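Bacterial regulatory proteins, tetR family (PDB 3AQT) is a TetR-family transcriptional repressor that binds resorcinol as its inducer and probably binds DNA through a helix-turn-helix motif. Local coordinates at residues Arg50-Ala55 and Ile72-Ile78; Asp117-Glu121 and Ile231-Pro235. One frame throughout, in Å; residues are numbered along the deposited sequence.

Contact 1. Residues Arg50-Ala55 and Ile72-Ile78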
ATOM      1  N   ARG B  50     -13.479   4.676 -27.097  1.00 29.04           N
ATOM      2  CA  ARG B  50     -13.998   3.377 -27.509  1.00 29.31           C
ATOM      3  C   ARG B  50     -13.157   2.228 -26.993  1.00 28.68           C
ATOM      4  O   ARG B  50     -13.683   1.158 -26.672  1.00 29.88           O
ATOM      5  CB  ARG B  50     -14.097   3.306 -29.029  1.00 30.68           C
ATOM      6  CG  ARG B  50     -15.143   4.228 -29.593  1.00 33.38           C
ATOM      7  CD  ARG B  50     -15.126   4.228 -31.099  1.00 35.28           C
ATOM      8  NE  ARG B  50     -16.022   5.246 -31.631  1.00 39.19           N
ATOM      9  CZ  ARG B  50     -16.208   5.477 -32.928  1.00 41.63           C
ATOM     10  NH1 ARG B  50     -15.554   4.754 -33.830  1.00 41.63           N
ATOM     11  NH2 ARG B  50     -17.052   6.424 -33.322  1.00 39.51           N
ATOM     12  N   LEU B  51     -11.848   2.444 -26.922  1.00 28.57           N
ATOM     13  CA  LEU B  51     -10.939   1.427 -26.411  1.00 29.40           C
ATOM     14  C   LEU B  51     -11.210   1.224 -24.928  1.00 29.95           C
ATOM     15  O   LEU B  51     -11.265   0.088 -24.446  1.00 30.96           O
ATOM     16  CB  LEU B  51      -9.481   1.844 -26.634  1.00 30.20           C
ATOM     17  CG  LEU B  51      -9.008   1.697 -28.084  1.00 31.21           C
ATOM     18  CD1 LEU B  51      -7.626   2.275 -28.247  1.00 33.15           C
ATOM     19  CD2 LEU B  51      -9.017   0.221 -28.468  1.00 29.49           C
ATOM     20  N   ILE B  52     -11.402   2.326 -24.210  1.00 30.55           N
ATOM     21  CA  ILE B  52     -11.685   2.262 -22.782  1.00 30.97           C
ATOM     22  C   ILE B  52     -12.963   1.454 -22.556  1.00 32.34           C
ATOM     23  O   ILE B  52     -13.008   0.566 -21.701  1.00 31.89           O
ATOM     24  CB  ILE B  52     -11.847   3.681 -22.186  1.00 33.23           C
ATOM     25  CG1 ILE B  52     -10.496   4.399 -22.209  1.00 35.63           C
ATOM     26  CG2 ILE B  52     -12.368   3.606 -20.764  1.00 32.11           C
ATOM     27  CD1 ILE B  52      -9.308   3.682 -21.592  1.00 47.18           C
ATOM     28  N   THR B  53     -13.996   1.761 -23.336  1.00 32.60           N
ATOM     29  CA  THR B  53     -15.280   1.069 -23.240  1.00 31.23           C
ATOM     30  C   THR B  53     -15.108  -0.408 -23.571  1.00 30.27           C
ATOM     31  O   THR B  53     -15.678  -1.279 -22.905  1.00 30.42           O
ATOM     32  CB  THR B  53     -16.322   1.687 -24.217  1.00 31.66           C
ATOM     33  OG1 THR B  53     -16.544   3.059 -23.868  1.00 32.15           O
ATOM     34  CG2 THR B  53     -17.653   0.935 -24.151  1.00 29.30           C
ATOM     35  N   SER B  54     -14.320  -0.690 -24.602  1.00 29.74           N
ATOM     36  CA  SER B  54     -14.086  -2.072 -25.008  1.00 32.37           C
ATOM     37  C   SER B  54     -13.397  -2.847 -23.890  1.00 32.34           C
ATOM     38  O   SER B  54     -13.862  -3.917 -23.475  1.00 31.60           O
ATOM     39  CB  SER B  54     -13.226  -2.115 -26.275  1.00 31.83           C
ATOM     40  OG  SER B  54     -13.023  -3.457 -26.687  1.00 31.76           O
ATOM     41  N   ALA B  55     -12.292  -2.293 -23.402  1.00 32.56           N
ATOM     42  CA  ALA B  55     -11.531  -2.917 -22.329  1.00 33.29           C
ATOM     43  C   ALA B  55     -12.396  -3.182 -21.107  1.00 33.35           C
ATOM     44  O   ALA B  55     -12.329  -4.259 -20.524  1.00 35.07           O
ATOM     45  CB  ALA B  55     -10.339  -2.038 -21.943  1.00 32.50           C
ATOM     46  N   ILE B  72      -9.421  -6.276 -27.414  1.00 44.68           N
ATOM     47  CA  ILE B  72      -9.897  -4.948 -27.065  1.00 42.27           C
ATOM     48  C   ILE B  72      -9.999  -4.067 -28.304  1.00 42.07           C
ATOM     49  O   ILE B  72     -10.935  -3.280 -28.440  1.00 40.74           O
ATOM     50  CB  ILE B  72      -8.943  -4.297 -26.038  1.00 40.35           C
ATOM     51  CG1 ILE B  72      -9.100  -5.004 -24.692  1.00 38.06           C
ATOM     52  CG2 ILE B  72      -9.216  -2.808 -25.918  1.00 38.37           C
ATOM     53  CD1 ILE B  72      -7.993  -4.717 -23.680  1.00 47.18           C
ATOM     54  N   THR B  73      -9.031  -4.192 -29.205  1.00 43.86           N
ATOM     55  CA  THR B  73      -9.044  -3.392 -30.419  1.00 46.28           C
ATOM     56  C   THR B  73     -10.163  -3.867 -31.335  1.00 46.42           C
ATOM     57  O   THR B  73     -10.728  -3.087 -32.095  1.00 46.01           O
ATOM     58  CB  THR B  73      -7.695  -3.471 -31.166  1.00 47.17           C
ATOM     59  OG1 THR B  73      -7.304  -4.839 -31.301  1.00 50.84           O
ATOM     60  CG2 THR B  73      -6.620  -2.721 -30.403  1.00 48.82           C
ATOM     61  N   GLU B  74     -10.487  -5.150 -31.259  1.00 47.27           N
ATOM     62  CA  GLU B  74     -11.560  -5.687 -32.074  1.00 47.86           C
ATOM     63  C   GLU B  74     -12.867  -5.085 -31.560  1.00 46.11           C
ATOM     64  O   GLU B  74     -13.674  -4.580 -32.335  1.00 47.06           O
ATOM     65  CB  GLU B  74     -11.606  -7.216 -31.968  1.00 51.32           C
ATOM     66  CG  GLU B  74     -12.662  -7.868 -32.857  1.00 59.14           C
ATOM     67  CD  GLU B  74     -12.664  -9.396 -32.772  1.00 65.60           C
ATOM     68  OE1 GLU B  74     -12.966  -9.941 -31.684  1.00 68.24           O
ATOM     69  OE2 GLU B  74     -12.365 -10.051 -33.801  1.00 67.65           O
ATOM     70  N   GLY B  75     -13.064  -5.131 -30.245  1.00 43.41           N
ATOM     71  CA  GLY B  75     -14.274  -4.589 -29.660  1.00 40.58           C
ATOM     72  C   GLY B  75     -14.495  -3.128 -30.000  1.00 39.93           C
ATOM     73  O   GLY B  75     -15.631  -2.666 -30.055  1.00 38.71           O
ATOM     74  N   ALA B  76     -13.410  -2.394 -30.220  1.00 39.71           N
ATOM     75  CA  ALA B  76     -13.497  -0.980 -30.552  1.00 40.38           C
ATOM     76  C   ALA B  76     -13.558  -0.798 -32.063  1.00 42.26           C
ATOM     77  O   ALA B  76     -13.677   0.324 -32.562  1.00 42.77           O
ATOM     78  CB  ALA B  76     -12.303  -0.246 -29.994  1.00 40.13           C
ATOM     79  N   ASN B  77     -13.455  -1.912 -32.785  1.00 44.18           N
ATOM     80  CA  ASN B  77     -13.506  -1.909 -34.238  1.00 44.78           C
ATOM     81  C   ASN B  77     -12.334  -1.187 -34.918  1.00 45.73           C
ATOM     82  O   ASN B  77     -12.542  -0.257 -35.697  1.00 44.74           O
ATOM     83  CB  ASN B  77     -14.835  -1.301 -34.694  1.00 45.94           C
ATOM     84  CG  ASN B  77     -15.063  -1.439 -36.182  1.00 48.36           C
ATOM     85  OD1 ASN B  77     -14.954  -2.529 -36.735  1.00 48.09           O
ATOM     86  ND2 ASN B  77     -15.392  -0.330 -36.839  1.00 49.63           N
ATOM     87  N   ILE B  78     -11.106  -1.607 -34.608  1.00 47.13           N
ATOM     88  CA  ILE B  78      -9.903  -1.039 -35.229  1.00 49.26           C
ATOM     89  C   ILE B  78      -8.839  -2.133 -35.401  1.00 51.75           C
ATOM     90  O   ILE B  78      -8.915  -3.190 -34.764  1.00 50.82           O
ATOM     91  CB  ILE B  78      -9.279   0.129 -34.402  1.00 49.08           C
ATOM     92  CG1 ILE B  78      -8.714  -0.392 -33.079  1.00 48.95           C
ATOM     93  CG2 ILE B  78     -10.317   1.204 -34.143  1.00 47.00           C
ATOM     94  CD1 ILE B  78      -7.760   0.564 -32.364  1.00 47.18           C
TER
HETATM   95  O   HOH W   1     -13.493   2.725 -33.767  1.00 41.20           O
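Ser54 of helix 41-62 meets Ile72 and Gly75 of helix 69-75, where the first helix of the TetR-type DNA-binding domain packs on the opening helix of its predicted helix-turn-helix. The Ser54 CB lies 3.4 Å from Ile72 O, and chi1 of -179° sets OG opposite the backbone N and beside the carbonyl carbon, from where it reaches the same oxygen. OG donates a 2.7 Å hydrogen bond to Ile72 O, in the carbonyl plane and on a lone pair, with a C=O...donor angle of 118°. Because Ile72 O also accepts from Ala76 N, the bond joins the two helices without breaking the helical turn. OG also lies 3.4 Å from Gly75 CA, with no side chain there between the two backbones. The small Ala76 likewise lets the backbones come close.

Beside this polar link Leu51 supplies the apolar packing. Its CD2 sits 3.7 Å from Ala76 CB and also touches Ile72 CG2 and Ile78 CD1, while Phe87 packs on the same leucine. Ile72 crosses Leu51 at about a right angle, and its CD1 meets Ala55 CB at 4.0 Å. Asn77, with positive phi, ends the helix in a Schellman motif. At the exposed margin a water accepts from Arg50 NH1, in the guanidinium plane, and donates to Ala76 O at 2.7 Å.

Contact 2. Residues Asp117-Glu121 and Ile231-Pro235; sequences DDPAE and IASRP
A salt-bridge network of Asp118, Glu121 and Arg234 ties the start of helix 119-134 to the turn at the end of helix 225-231. The Arg234 chain runs extended from CG to NE and delivers NH1 to both acids. Glu121 OE1 takes the stronger bond, 2.7 Å from Arg234 NH1 with an N-H...O angle of 146°. The oxygen lies near the guanidinium plane, yet the donor comes from above the carboxylate, whose plane stands 87° from that of the guanidinium. Alongside, Glu121 CD approaches Arg234 CD to 3.3 Å, so the methylene part of the arginine shares in the contact. The second bond, from Arg234 NH1 to Asp118 OD2, is weak at 3.4 Å; a water donating to Asp118 OD2 and accepting from Arg234 NH2 bridges the same pair.

This is the ligand-binding, all-helical domain of a TetR regulator, and Asp118 is the N-cap of its helix 119-134. With CG anti to the backbone N (chi1 -164°), OD1 accepts from Ala120 N at 2.9 Å, while OD2 accepts from the water and pairs with Arg174, its stronger partner. Aspartate suits the place because one short carboxylate can both cap the helix and meet cations. Arg234 NH2 also forms a salt bridge with Glu230, so a third acid shares this guanidinium. Ile231, which begins a type I turn ending at Arg234, places CG1 over one guanidinium face, 3.8 Å above the plane and offset toward the rim. Its CG2 meets Ala120 CB at 4.3 Å, and Leu218 of helix 209-220 touches both residues.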
ATOM      1  N   ASP B 117     -25.141  13.157   8.931  1.00 51.49           N
ATOM      2  CA  ASP B 117     -24.560  14.277   9.660  1.00 50.67           C
ATOM      3  C   ASP B 117     -23.192  13.987  10.246  1.00 47.29           C
ATOM      4  O   ASP B 117     -22.328  14.853  10.261  1.00 49.21           O
ATOM      5  CB  ASP B 117     -25.499  14.724  10.786  1.00 55.86           C
ATOM      6  CG  ASP B 117     -26.827  15.240  10.266  1.00 62.58           C
ATOM      7  OD1 ASP B 117     -26.814  16.187   9.442  1.00 65.03           O
ATOM      8  OD2 ASP B 117     -27.877  14.701  10.679  1.00 64.06           O
ATOM      9  N   ASP B 118     -23.000  12.769  10.733  1.00 42.89           N
ATOM     10  CA  ASP B 118     -21.737  12.385  11.349  1.00 39.71           C
ATOM     11  C   ASP B 118     -20.626  12.160  10.321  1.00 38.31           C
ATOM     12  O   ASP B 118     -20.687  11.230   9.509  1.00 37.62           O
ATOM     13  CB  ASP B 118     -21.939  11.113  12.168  1.00 40.45           C
ATOM     14  CG  ASP B 118     -20.812  10.857  13.133  1.00 42.80           C
ATOM     15  OD1 ASP B 118     -19.712  11.422  12.949  1.00 44.33           O
ATOM     16  OD2 ASP B 118     -21.027  10.075  14.081  1.00 47.69           O
ATOM     17  N   PRO B 119     -19.593  13.010  10.346  1.00 35.66           N
ATOM     18  CA  PRO B 119     -18.479  12.880   9.407  1.00 35.80           C
ATOM     19  C   PRO B 119     -17.843  11.496   9.522  1.00 35.68           C
ATOM     20  O   PRO B 119     -17.353  10.934   8.542  1.00 36.95           O
ATOM     21  CB  PRO B 119     -17.523  13.999   9.841  1.00 34.88           C
ATOM     22  CG  PRO B 119     -18.441  15.017  10.441  1.00 35.22           C
ATOM     23  CD  PRO B 119     -19.397  14.161  11.239  1.00 34.58           C
ATOM     24  N   ALA B 120     -17.861  10.945  10.727  1.00 33.76           N
ATOM     25  CA  ALA B 120     -17.282   9.634  10.962  1.00 34.92           C
ATOM     26  C   ALA B 120     -18.052   8.560  10.212  1.00 33.98           C
ATOM     27  O   ALA B 120     -17.468   7.572   9.777  1.00 34.07           O
ATOM     28  CB  ALA B 120     -17.270   9.317  12.457  1.00 35.39           C
ATOM     29  N   GLU B 121     -19.360   8.756  10.054  1.00 35.29           N
ATOM     30  CA  GLU B 121     -20.181   7.768   9.360  1.00 35.42           C
ATOM     31  C   GLU B 121     -20.010   7.894   7.851  1.00 35.50           C
ATOM     32  O   GLU B 121     -20.078   6.904   7.122  1.00 35.74           O
ATOM     33  CB  GLU B 121     -21.656   7.934   9.726  1.00 35.98           C
ATOM     34  CG  GLU B 121     -22.426   6.621   9.719  1.00 39.39           C
ATOM     35  CD  GLU B 121     -23.915   6.801  10.005  1.00 43.31           C
ATOM     36  OE1 GLU B 121     -24.268   7.642  10.866  1.00 45.37           O
ATOM     37  OE2 GLU B 121     -24.732   6.088   9.379  1.00 42.86           O
ATOM     38  N   ILE B 231     -19.774   2.721  15.145  1.00 41.82           N
ATOM     39  CA  ILE B 231     -20.042   3.555  13.988  1.00 42.27           C
ATOM     40  C   ILE B 231     -19.915   2.763  12.687  1.00 42.48           C
ATOM     41  O   ILE B 231     -20.691   2.958  11.760  1.00 43.18           O
ATOM     42  CB  ILE B 231     -19.090   4.752  13.940  1.00 43.06           C
ATOM     43  CG1 ILE B 231     -19.285   5.607  15.191  1.00 43.76           C
ATOM     44  CG2 ILE B 231     -19.351   5.566  12.683  1.00 42.52           C
ATOM     45  CD1 ILE B 231     -20.138   6.877  15.098  1.00 47.18           C
ATOM     46  N   ALA B 232     -18.944   1.863  12.626  1.00 41.97           N
ATOM     47  CA  ALA B 232     -18.735   1.068  11.429  1.00 41.27           C
ATOM     48  C   ALA B 232     -19.770  -0.031  11.275  1.00 41.33           C
ATOM     49  O   ALA B 232     -19.777  -0.739  10.265  1.00 42.49           O
ATOM     50  CB  ALA B 232     -17.346   0.464  11.446  1.00 43.08           C
ATOM     51  N   SER B 233     -20.642  -0.178  12.268  1.00 40.90           N
ATOM     52  CA  SER B 233     -21.674  -1.212  12.219  1.00 41.34           C
ATOM     53  C   SER B 233     -23.073  -0.670  11.924  1.00 40.29           C
ATOM     54  O   SER B 233     -24.035  -1.430  11.878  1.00 39.02           O
ATOM     55  CB  SER B 233     -21.706  -1.980  13.540  1.00 43.90           C
ATOM     56  OG  SER B 233     -22.148  -1.136  14.598  1.00 48.30           O
ATOM     57  N   ARG B 234     -23.189   0.639  11.731  1.00 39.34           N
ATOM     58  CA  ARG B 234     -24.480   1.250  11.433  1.00 38.46           C
ATOM     59  C   ARG B 234     -25.016   0.772  10.092  1.00 39.92           C
ATOM     60  O   ARG B 234     -24.251   0.427   9.201  1.00 39.61           O
ATOM     61  CB  ARG B 234     -24.342   2.766  11.417  1.00 35.79           C
ATOM     62  CG  ARG B 234     -23.963   3.331  12.757  1.00 32.39           C
ATOM     63  CD  ARG B 234     -23.783   4.825  12.696  1.00 28.79           C
ATOM     64  NE  ARG B 234     -23.456   5.335  14.017  1.00 29.43           N
ATOM     65  CZ  ARG B 234     -23.177   6.600  14.285  1.00 32.45           C
ATOM     66  NH1 ARG B 234     -23.180   7.502  13.313  1.00 33.83           N
ATOM     67  NH2 ARG B 234     -22.890   6.963  15.531  1.00 29.42           N
ATOM     68  N   PRO B 235     -26.347   0.747   9.928  1.00 41.45           N
ATOM     69  CA  PRO B 235     -26.911   0.293   8.652  1.00 41.90           C
ATOM     70  C   PRO B 235     -26.310   1.089   7.495  1.00 43.11           C
ATOM     71  O   PRO B 235     -26.247   2.321   7.540  1.00 42.33           O
ATOM     72  CB  PRO B 235     -28.405   0.545   8.831  1.00 40.61           C
ATOM     73  CG  PRO B 235     -28.590   0.396  10.312  1.00 40.06           C
ATOM     74  CD  PRO B 235     -27.414   1.169  10.849  1.00 40.26           C
TER
HETATM   75  O   HOH W   2     -23.002   9.743  15.990  1.00 60.32           O

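How the contacts relate
The two contacts share no helix and do not touch: their centres lie 41 Å apart, on opposite sides of the chain's centre. Contact 1 is mostly buried within the DNA-binding domain and joins helices close in sequence, with small residues, aliphatic packing and one direct hydrogen bond between the segments. Contact 2, partly buried in the ligand-binding domain, brings together segments 110 residues apart, and there charge does most of the work, with a smaller apolar patch beside it. Each has a bridging water that accepts from an arginine, but that water reaches a backbone carbonyl in contact 1 and a carboxylate in contact 2.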